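Local coordinates for protein putative enoyl-CoA hydratase/isomerase (Mycobacterium abscessus, PDB 4MI2) that probably isomerises the ring epoxide of phenylacetyl-CoA in phenylacetate degradation, as an enzyme of the crotonase family, at residues K63-G68 with G121-A126; P106-I111 with N200-R205; I128-Q133 with A196-S201. One frame throughout, in Å; residues are numbered along the deposited sequence.

Contact 1: K63-G68 with G121-A126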
ATOM      1  N   LYS B  63      24.896 -21.429  -0.954  1.00 22.54           N
ATOM      2  CA  LYS B  63      23.552 -21.682  -1.477  1.00 22.56           C
ATOM      3  C   LYS B  63      22.460 -20.789  -0.877  1.00 21.85           C
ATOM      4  O   LYS B  63      21.424 -20.601  -1.501  1.00 22.03           O
ATOM      5  CB  LYS B  63      23.165 -23.161  -1.273  1.00 22.99           C
ATOM      6  N   ASN B  64      22.678 -20.236   0.311  1.00 21.28           N
ATOM      7  CA  ASN B  64      21.620 -19.495   1.000  1.00 20.65           C
ATOM      8  C   ASN B  64      22.017 -18.084   1.399  1.00 19.89           C
ATOM      9  O   ASN B  64      23.070 -17.876   2.005  1.00 20.02           O
ATOM     10  CB  ASN B  64      21.166 -20.285   2.222  1.00 20.89           C
ATOM     11  CG  ASN B  64      20.587 -21.648   1.848  1.00 21.49           C
ATOM     12  OD1 ASN B  64      19.739 -21.754   0.957  1.00 21.76           O
ATOM     13  ND2 ASN B  64      21.047 -22.690   2.519  1.00 21.87           N
ATOM     14  N   PHE B  65      21.168 -17.114   1.063  1.00 19.12           N
ATOM     15  CA  PHE B  65      21.454 -15.705   1.345  1.00 18.41           C
ATOM     16  C   PHE B  65      21.729 -15.497   2.836  1.00 18.08           C
ATOM     17  O   PHE B  65      22.806 -15.038   3.221  1.00 18.01           O
ATOM     18  CB  PHE B  65      20.287 -14.810   0.885  1.00 18.04           C
ATOM     19  CG  PHE B  65      20.473 -13.350   1.206  1.00 17.62           C
ATOM     20  CD1 PHE B  65      21.286 -12.549   0.418  1.00 17.61           C
ATOM     21  CD2 PHE B  65      19.845 -12.780   2.300  1.00 17.32           C
ATOM     22  CE1 PHE B  65      21.471 -11.213   0.723  1.00 17.42           C
ATOM     23  CE2 PHE B  65      20.017 -11.447   2.604  1.00 17.09           C
ATOM     24  CZ  PHE B  65      20.836 -10.661   1.819  1.00 17.18           C
ATOM     25  N   CYS B  66      20.745 -15.832   3.669  1.00 17.78           N
ATOM     26  CA  CYS B  66      20.862 -15.626   5.112  1.00 17.46           C
ATOM     27  C   CYS B  66      19.691 -16.261   5.860  1.00 17.49           C
ATOM     28  O   CYS B  66      18.542 -15.867   5.672  1.00 17.03           O
ATOM     29  CB  CYS B  66      20.914 -14.128   5.428  1.00 17.08           C
ATOM     30  SG  CYS B  66      21.163 -13.749   7.176  1.00 16.77           S
ATOM     31  N   VAL B  67      19.994 -17.228   6.722  1.00 17.87           N
ATOM     32  CA  VAL B  67      18.964 -17.892   7.511  1.00 18.10           C
ATOM     33  C   VAL B  67      18.622 -17.154   8.801  1.00 18.10           C
ATOM     34  O   VAL B  67      17.824 -17.651   9.587  1.00 18.28           O
ATOM     35  CB  VAL B  67      19.293 -19.375   7.833  1.00 18.45           C
ATOM     36  CG1 VAL B  67      19.420 -20.178   6.548  1.00 18.71           C
ATOM     37  CG2 VAL B  67      20.536 -19.514   8.720  1.00 18.60           C
ATOM     38  N   GLY B  68      19.204 -15.973   9.018  1.00 18.27           N
ATOM     39  CA  GLY B  68      18.888 -15.165  10.198  1.00 18.25           C
ATOM     40  C   GLY B  68      19.812 -15.446  11.370  1.00 18.80           C
ATOM     41  O   GLY B  68      20.946 -15.892  11.184  1.00 19.05           O
ATOM     42  N   GLY B 121      14.675  -9.401   6.635  1.00 14.60           N
ATOM     43  CA  GLY B 121      14.674  -7.993   7.051  1.00 14.60           C
ATOM     44  C   GLY B 121      15.750  -7.208   6.336  1.00 14.79           C
ATOM     45  O   GLY B 121      15.530  -6.086   5.878  1.00 14.80           O
ATOM     46  N   LEU B 122      16.916  -7.826   6.232  1.00 15.03           N
ATOM     47  CA  LEU B 122      18.080  -7.217   5.622  1.00 15.29           C
ATOM     48  C   LEU B 122      17.829  -7.034   4.136  1.00 15.44           C
ATOM     49  O   LEU B 122      18.083  -5.957   3.569  1.00 15.50           O
ATOM     50  CB  LEU B 122      19.295  -8.114   5.884  1.00 15.52           C
ATOM     51  CG  LEU B 122      20.676  -7.699   5.405  1.00 15.77           C
ATOM     52  CD1 LEU B 122      21.152  -6.404   6.048  1.00 15.80           C
ATOM     53  CD2 LEU B 122      21.627  -8.835   5.742  1.00 16.00           C
ATOM     54  N   ALA B 123      17.290  -8.072   3.502  1.00 15.55           N
ATOM     55  CA  ALA B 123      16.985  -8.000   2.075  1.00 15.67           C
ATOM     56  C   ALA B 123      15.934  -6.946   1.735  1.00 15.64           C
ATOM     57  O   ALA B 123      16.040  -6.274   0.697  1.00 15.70           O
ATOM     58  CB  ALA B 123      16.542  -9.360   1.554  1.00 15.85           C
ATOM     59  N   LEU B 124      14.918  -6.810   2.584  1.00 15.58           N
ATOM     60  CA  LEU B 124      13.844  -5.852   2.317  1.00 15.72           C
ATOM     61  C   LEU B 124      14.245  -4.397   2.580  1.00 15.74           C
ATOM     62  O   LEU B 124      13.533  -3.479   2.165  1.00 15.97           O
ATOM     63  CB  LEU B 124      12.552  -6.214   3.081  1.00 15.70           C
ATOM     64  CG  LEU B 124      11.977  -7.634   2.869  1.00 15.81           C
ATOM     65  CD1 LEU B 124      10.519  -7.723   3.313  1.00 15.79           C
ATOM     66  CD2 LEU B 124      12.109  -8.119   1.437  1.00 15.98           C
ATOM     67  N   GLY B 125      15.373  -4.176   3.246  1.00 15.71           N
ATOM     68  CA  GLY B 125      15.924  -2.821   3.391  1.00 15.84           C
ATOM     69  C   GLY B 125      16.630  -2.290   2.144  1.00 16.02           C
ATOM     70  O   GLY B 125      16.936  -1.101   2.064  1.00 16.06           O
ATOM     71  N   ALA B 126      16.904  -3.161   1.173  1.00 16.14           N
ATOM     72  CA  ALA B 126      17.517  -2.723  -0.089  1.00 16.46           C
ATOM     73  C   ALA B 126      16.474  -2.047  -0.963  1.00 16.73           C
ATOM     74  O   ALA B 126      15.281  -2.183  -0.710  1.00 16.70           O
ATOM     75  CB  ALA B 126      18.148  -3.898  -0.825  1.00 16.51           C
TER
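CG of Phe65 stands anti to the backbone N (chi1 177°), which carries the phenyl ring out toward helix 118-124; Leu122, also extended (chi1 -178°), passes beside it and offers only CD2. The ring meets the helix with one corner. Phe65 CE2 lies 4.2 Å from Ala123 CB and 4.4 Å from Leu122 CD2, and both methyl groups approach the ring obliquely. The contact is wholly apolar and buried, 120 Å² in all, and the two backbones stay well apart, Phe65 CA to Ala123 CA being 8.9 Å. In this crotonase-type fold, the 63-68 loop follows strand 55-60 and leads to helix 71-80, while 121-126 holds the later part of helix 118-124. In enzymes of the family, the loop after such a strand and the first turn of such a helix usually contribute backbone N-H groups to the oxyanion hole for the thioester carbonyl; Phe65 packs against the later part of that helix, so the contact joins two elements that probably border the active site at their other ends. Next to it, Cys66 turns its sulfur back onto its own loop: Gly68 N donates to Cys66 SG at 3.5 Å with an N-H...S angle of 153°, closing a small turn. Ala126 N bonds to Ala123 O (3.3 Å) where the helix gives way to the loop. The 63-68 loop is fixed from outside as well, Asn64 OD1 taking the N-H of Ala114 and Asn64 ND2 bonding to Ser29 OG. Val109 and Cys115 pack against the Phe65 ring, and Ala123 touches Ile111 and Cys115.

Contact 2: P106-I111 with N200-R205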
ATOM      1  N   PRO B 106      21.690   4.213  -4.251  1.00 18.35           N
ATOM      2  CA  PRO B 106      20.887   3.018  -4.471  1.00 17.98           C
ATOM      3  C   PRO B 106      21.529   1.746  -3.927  1.00 17.62           C
ATOM      4  O   PRO B 106      22.729   1.572  -4.041  1.00 17.55           O
ATOM      5  CB  PRO B 106      20.764   2.955  -5.996  1.00 18.30           C
ATOM      6  CG  PRO B 106      20.944   4.372  -6.451  1.00 18.54           C
ATOM      7  CD  PRO B 106      21.983   4.911  -5.516  1.00 18.62           C
ATOM      8  N   VAL B 107      20.715   0.872  -3.338  1.00 17.32           N
ATOM      9  CA  VAL B 107      21.189  -0.390  -2.755  1.00 17.10           C
ATOM     10  C   VAL B 107      20.474  -1.524  -3.453  1.00 16.92           C
ATOM     11  O   VAL B 107      19.248  -1.539  -3.500  1.00 16.87           O
ATOM     12  CB  VAL B 107      20.884  -0.474  -1.245  1.00 16.97           C
ATOM     13  CG1 VAL B 107      21.362  -1.803  -0.666  1.00 16.95           C
ATOM     14  CG2 VAL B 107      21.525   0.686  -0.507  1.00 17.07           C
ATOM     15  N   VAL B 108      21.253  -2.456  -3.997  1.00 17.05           N
ATOM     16  CA  VAL B 108      20.754  -3.613  -4.720  1.00 17.01           C
ATOM     17  C   VAL B 108      21.129  -4.840  -3.912  1.00 16.99           C
ATOM     18  O   VAL B 108      22.206  -4.871  -3.317  1.00 16.95           O
ATOM     19  CB  VAL B 108      21.417  -3.719  -6.106  1.00 17.34           C
ATOM     20  CG1 VAL B 108      20.782  -4.830  -6.939  1.00 17.45           C
ATOM     21  CG2 VAL B 108      21.339  -2.386  -6.838  1.00 17.52           C
ATOM     22  N   VAL B 109      20.254  -5.851  -3.894  1.00 16.94           N
ATOM     23  CA  VAL B 109      20.554  -7.101  -3.203  1.00 16.92           C
ATOM     24  C   VAL B 109      20.273  -8.308  -4.101  1.00 17.24           C
ATOM     25  O   VAL B 109      19.284  -8.339  -4.841  1.00 17.21           O
ATOM     26  CB  VAL B 109      19.822  -7.202  -1.843  1.00 16.67           C
ATOM     27  CG1 VAL B 109      18.316  -7.252  -2.034  1.00 16.62           C
ATOM     28  CG2 VAL B 109      20.318  -8.397  -1.034  1.00 16.64           C
ATOM     29  N   ALA B 110      21.198  -9.269  -4.063  1.00 17.53           N
ATOM     30  CA  ALA B 110      21.096 -10.521  -4.809  1.00 17.99           C
ATOM     31  C   ALA B 110      20.736 -11.615  -3.819  1.00 18.07           C
ATOM     32  O   ALA B 110      21.468 -11.834  -2.852  1.00 18.03           O
ATOM     33  CB  ALA B 110      22.419 -10.847  -5.490  1.00 18.29           C
ATOM     34  N   ILE B 111      19.616 -12.292  -4.061  1.00 18.28           N
ATOM     35  CA  ILE B 111      19.082 -13.264  -3.110  1.00 18.44           C
ATOM     36  C   ILE B 111      19.040 -14.672  -3.703  1.00 19.00           C
ATOM     37  O   ILE B 111      18.211 -15.005  -4.562  1.00 19.28           O
ATOM     38  CB  ILE B 111      17.686 -12.868  -2.597  1.00 18.22           C
ATOM     39  CG1 ILE B 111      17.657 -11.387  -2.204  1.00 17.87           C
ATOM     40  CG2 ILE B 111      17.302 -13.722  -1.394  1.00 18.17           C
ATOM     41  CD1 ILE B 111      16.273 -10.898  -1.831  1.00 17.70           C
ATOM     42  N   ASN B 200      25.131  -7.110  -9.717  1.00 23.08           N
ATOM     43  CA  ASN B 200      26.348  -6.357 -10.020  1.00 23.32           C
ATOM     44  C   ASN B 200      26.200  -5.508 -11.266  1.00 23.60           C
ATOM     45  O   ASN B 200      26.679  -4.376 -11.286  1.00 23.84           O
ATOM     46  CB  ASN B 200      27.558  -7.293 -10.168  1.00 23.74           C
ATOM     47  CG  ASN B 200      28.051  -7.831  -8.834  1.00 23.35           C
ATOM     48  OD1 ASN B 200      27.798  -7.253  -7.782  1.00 23.02           O
ATOM     49  ND2 ASN B 200      28.756  -8.945  -8.876  1.00 23.55           N
ATOM     50  N   SER B 201      25.536  -6.034 -12.298  1.00 23.61           N
ATOM     51  CA  SER B 201      25.309  -5.254 -13.521  1.00 23.98           C
ATOM     52  C   SER B 201      24.389  -4.083 -13.240  1.00 23.19           C
ATOM     53  O   SER B 201      24.655  -2.968 -13.676  1.00 23.27           O
ATOM     54  CB  SER B 201      24.719  -6.105 -14.643  1.00 24.73           C
ATOM     55  OG  SER B 201      25.541  -7.232 -14.884  1.00 26.05           O
ATOM     56  N   VAL B 202      23.305  -4.349 -12.515  1.00 22.26           N
ATOM     57  CA  VAL B 202      22.350  -3.311 -12.147  1.00 21.62           C
ATOM     58  C   VAL B 202      23.040  -2.243 -11.300  1.00 21.19           C
ATOM     59  O   VAL B 202      22.926  -1.055 -11.597  1.00 21.15           O
ATOM     60  CB  VAL B 202      21.121  -3.897 -11.406  1.00 21.22           C
ATOM     61  CG1 VAL B 202      20.280  -2.798 -10.770  1.00 20.91           C
ATOM     62  CG2 VAL B 202      20.269  -4.712 -12.370  1.00 21.52           C
ATOM     63  N   ALA B 203      23.763  -2.668 -10.264  1.00 20.80           N
ATOM     64  CA  ALA B 203      24.508  -1.741  -9.401  1.00 20.53           C
ATOM     65  C   ALA B 203      25.525  -0.915 -10.182  1.00 20.92           C
ATOM     66  O   ALA B 203      25.699   0.271  -9.913  1.00 20.95           O
ATOM     67  CB  ALA B 203      25.206  -2.494  -8.281  1.00 20.28           C
ATOM     68  N   GLY B 204      26.203  -1.548 -11.133  1.00 21.40           N
ATOM     69  CA  GLY B 204      27.179  -0.858 -11.983  1.00 21.93           C
ATOM     70  C   GLY B 204      26.535   0.224 -12.831  1.00 22.23           C
ATOM     71  O   GLY B 204      27.068   1.325 -12.936  1.00 22.41           O
ATOM     72  N   ARG B 205      25.377  -0.083 -13.419  1.00 22.33           N
ATOM     73  CA  ARG B 205      24.623   0.889 -14.223  1.00 22.71           C
ATOM     74  C   ARG B 205      24.133   2.064 -13.367  1.00 22.39           C
ATOM     75  O   ARG B 205      24.253   3.226 -13.754  1.00 22.90           O
ATOM     76  CB  ARG B 205      23.440   0.211 -14.935  1.00 22.82           C
TER
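Val108 of strand 107-111 comes closest to helix 195-207 at Ala203, CA to CA 6.3 Å, and no backbone or side-chain hydrogen bond crosses between the two segments. One methyl carries the contact. Val108 has CG1 anti to its backbone N (chi1 -173°), which leaves CG2 beside that N, and CG2 is the group that enters the angle between two neighbouring helix residues. It sits 4.1 Å from Val202 CG1, and equally 4.1 Å from both CA and CB of Ala203, so the strand methyl rests against the helix backbone itself as well as on its side chains. Val202 meets it obliquely, with its CB directed at the strand. The short Ala203 side chain is consistent with so close an approach. The arrangement is the helix-on-sheet layer of the crotonase fold: a central parallel strand, flanked by 55-60 and 128-132, is covered on this face by helix 195-207, and Val107 directs its CB away from that helix. The helix keeps regular spacing here, Gly204 N bonding to Asn200 O at 2.9 Å and Arg205 N to Ser201 O at 3.0 Å. Val108 is further enclosed by Ala199 and Leu206 of the same helix. Where the second subunit comes near, Val202 packs on its Leu171 and Pro106 on its Leu170.

Contact 3: I128-Q133 with A196-S201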
ATOM      1  N   ILE B 128      16.493  -2.433  -4.558  1.00 17.87           N
ATOM      2  CA  ILE B 128      16.251  -3.321  -5.701  1.00 18.21           C
ATOM      3  C   ILE B 128      16.668  -4.719  -5.282  1.00 18.31           C
ATOM      4  O   ILE B 128      17.756  -4.911  -4.743  1.00 18.32           O
ATOM      5  CB  ILE B 128      17.068  -2.906  -6.958  1.00 18.48           C
ATOM      6  CG1 ILE B 128      16.874  -1.420  -7.300  1.00 18.59           C
ATOM      7  CG2 ILE B 128      16.712  -3.777  -8.168  1.00 18.74           C
ATOM      8  CD1 ILE B 128      15.493  -1.062  -7.810  1.00 18.69           C
ATOM      9  N   ARG B 129      15.803  -5.689  -5.544  1.00 18.66           N
ATOM     10  CA  ARG B 129      15.963  -7.061  -5.071  1.00 18.86           C
ATOM     11  C   ARG B 129      15.924  -7.996  -6.270  1.00 19.13           C
ATOM     12  O   ARG B 129      14.925  -8.048  -6.986  1.00 19.09           O
ATOM     13  CB  ARG B 129      14.832  -7.429  -4.095  1.00 18.92           C
ATOM     14  CG  ARG B 129      15.080  -7.029  -2.644  1.00 18.82           C
ATOM     15  CD  ARG B 129      13.807  -7.107  -1.799  1.00 18.89           C
ATOM     16  NE  ARG B 129      12.846  -6.099  -2.234  1.00 18.96           N
ATOM     17  CZ  ARG B 129      12.879  -4.817  -1.893  1.00 18.81           C
ATOM     18  NH1 ARG B 129      13.794  -4.357  -1.051  1.00 18.83           N
ATOM     19  NH2 ARG B 129      11.978  -3.994  -2.391  1.00 18.98           N
ATOM     20  N   ILE B 130      17.018  -8.718  -6.483  1.00 19.32           N
ATOM     21  CA  ILE B 130      17.112  -9.703  -7.553  1.00 19.78           C
ATOM     22  C   ILE B 130      17.180 -11.104  -6.938  1.00 19.81           C
ATOM     23  O   ILE B 130      18.072 -11.395  -6.151  1.00 19.38           O
ATOM     24  CB  ILE B 130      18.382  -9.496  -8.405  1.00 20.07           C
ATOM     25  CG1 ILE B 130      18.542  -8.028  -8.846  1.00 20.17           C
ATOM     26  CG2 ILE B 130      18.375 -10.444  -9.592  1.00 20.49           C
ATOM     27  CD1 ILE B 130      17.479  -7.537  -9.808  1.00 20.52           C
ATOM     28  N   ALA B 131      16.245 -11.971  -7.309  1.00 20.21           N
ATOM     29  CA  ALA B 131      16.176 -13.302  -6.726  1.00 20.64           C
ATOM     30  C   ALA B 131      16.516 -14.382  -7.738  1.00 21.43           C
ATOM     31  O   ALA B 131      16.167 -14.281  -8.918  1.00 21.71           O
ATOM     32  CB  ALA B 131      14.789 -13.553  -6.146  1.00 20.56           C
ATOM     33  N   GLY B 132      17.204 -15.416  -7.260  1.00 21.98           N
ATOM     34  CA  GLY B 132      17.450 -16.613  -8.046  1.00 22.92           C
ATOM     35  C   GLY B 132      16.190 -17.456  -8.059  1.00 23.61           C
ATOM     36  O   GLY B 132      15.349 -17.330  -7.165  1.00 23.23           O
ATOM     37  N   GLN B 133      16.067 -18.323  -9.060  1.00 24.62           N
ATOM     38  CA  GLN B 133      14.844 -19.106  -9.260  1.00 25.45           C
ATOM     39  C   GLN B 133      14.485 -19.973  -8.050  1.00 25.80           C
ATOM     40  O   GLN B 133      13.312 -20.250  -7.834  1.00 25.78           O
ATOM     41  CB  GLN B 133      14.933 -19.971 -10.535  1.00 25.91           C
ATOM     42  N   ALA B 196      23.709 -12.616  -8.233  1.00 24.97           N
ATOM     43  CA  ALA B 196      24.826 -11.716  -7.966  1.00 24.93           C
ATOM     44  C   ALA B 196      25.352 -11.075  -9.255  1.00 25.21           C
ATOM     45  O   ALA B 196      25.647  -9.876  -9.273  1.00 24.80           O
ATOM     46  CB  ALA B 196      25.942 -12.434  -7.211  1.00 24.73           C
ATOM     47  N   ASP B 197      25.449 -11.854 -10.333  1.00 25.68           N
ATOM     48  CA  ASP B 197      25.890 -11.296 -11.613  1.00 26.48           C
ATOM     49  C   ASP B 197      24.961 -10.175 -12.055  1.00 25.95           C
ATOM     50  O   ASP B 197      25.414  -9.087 -12.411  1.00 26.26           O
ATOM     51  CB  ASP B 197      25.963 -12.361 -12.715  1.00 27.67           C
ATOM     52  CG  ASP B 197      27.097 -13.356 -12.504  1.00 28.49           C
ATOM     53  OD1 ASP B 197      28.076 -13.053 -11.775  1.00 28.41           O
ATOM     54  OD2 ASP B 197      26.999 -14.459 -13.079  1.00 29.74           O
ATOM     55  N   VAL B 198      23.659 -10.437 -12.015  1.00 25.08           N
ATOM     56  CA  VAL B 198      22.674  -9.452 -12.462  1.00 24.53           C
ATOM     57  C   VAL B 198      22.658  -8.246 -11.525  1.00 23.61           C
ATOM     58  O   VAL B 198      22.637  -7.096 -11.984  1.00 23.67           O
ATOM     59  CB  VAL B 198      21.274 -10.078 -12.590  1.00 24.21           C
ATOM     60  CG1 VAL B 198      20.225  -9.020 -12.893  1.00 24.02           C
ATOM     61  CG2 VAL B 198      21.296 -11.146 -13.675  1.00 24.85           C
ATOM     62  N   ALA B 199      22.700  -8.507 -10.223  1.00 22.71           N
ATOM     63  CA  ALA B 199      22.759  -7.429  -9.229  1.00 22.31           C
ATOM     64  C   ALA B 199      23.973  -6.508  -9.445  1.00 22.71           C
ATOM     65  O   ALA B 199      23.856  -5.281  -9.364  1.00 22.46           O
ATOM     66  CB  ALA B 199      22.779  -8.009  -7.827  1.00 21.83           C
ATOM     67  N   ASN B 200      25.131  -7.110  -9.717  1.00 23.08           N
ATOM     68  CA  ASN B 200      26.348  -6.357 -10.020  1.00 23.32           C
ATOM     69  C   ASN B 200      26.200  -5.508 -11.266  1.00 23.60           C
ATOM     70  O   ASN B 200      26.679  -4.376 -11.286  1.00 23.84           O
ATOM     71  CB  ASN B 200      27.558  -7.293 -10.168  1.00 23.74           C
ATOM     72  CG  ASN B 200      28.051  -7.831  -8.834  1.00 23.35           C
ATOM     73  OD1 ASN B 200      27.798  -7.253  -7.782  1.00 23.02           O
ATOM     74  ND2 ASN B 200      28.756  -8.945  -8.876  1.00 23.55           N
ATOM     75  N   SER B 201      25.536  -6.034 -12.298  1.00 23.61           N
ATOM     76  CA  SER B 201      25.309  -5.254 -13.521  1.00 23.98           C
ATOM     77  C   SER B 201      24.389  -4.083 -13.240  1.00 23.19           C
ATOM     78  O   SER B 201      24.655  -2.968 -13.676  1.00 23.27           O
ATOM     79  CB  SER B 201      24.719  -6.105 -14.643  1.00 24.73           C
ATOM     80  OG  SER B 201      25.541  -7.232 -14.884  1.00 26.05           O
TER
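Helix 195-207 lies over strand 128-132 in the helix-on-sheet layer of the crotonase fold, the strand running parallel to its sheet neighbours 107-111 and 188-190. Ile130 points its CB toward the helix and uses both of its branches. With CG1 beside the backbone N (chi1 -49°), the CG2 methyl stands anti to it and meets Val198 CG1 at 4.0 Å, the two side chains crossing at about a right angle. Val198 CB is only slightly farther from Ile130 CG2, at 4.2 Å. The other branch goes to the next helix residue: Ile130 CG1 is 4.3 Å from Ala199 CA, so the isoleucine spans two consecutive helix positions. The CA atoms of Ile130 and Ala199 are 6.3 Å apart. Ile130 also packs on Glu188 and Val190 of the adjoining strand, and Val190 touches Val198 too. Arg129, the residue before, directs its CB away from the helix, and its NH2 makes a weak hydrogen bond with Ser163 OG of the second subunit. On the exposed side of the helix, Ser201 folds its hydroxyl back onto the preceding turn: Ser201 OG donates to Asp197 O at 3.1 Å, tilted 34° from the carbonyl plane, while Ser201 N reaches that oxygen from the opposite face. One carbonyl thus holds two donors, and the hydroxyl is satisfied without leaving its own helix. Between these two segments no hydrogen bond crosses, so the fit rests on the shapes of Ile130, Val198 and Ala199 rather than on directional bonds.

Contacts 2 and 3 share helix 195-207 and rest on neighbouring strands of one sheet, their centres about 7 Å apart. The strands are joined by probable hydrogen bonds from Ile111 N to Ile130 O (2.7 Å) and Val109 N to Ile128 O (2.8 Å). Contact 1 lies on the other face, its centre about 14 Å from that of contact 2 and about 13 Å from that of contact 3. Val109 links the layers: its CG2 is 3.5 Å from Phe65 CE1, while its neighbour Val108 faces the helix. Contact 1 probably borders the acyl-CoA site, by analogy with the family; contacts 2 and 3 cover the opposite face. The second subunit packs on Pro106 and Val202 of contact 2 and bonds weakly to Arg129 of contact 3.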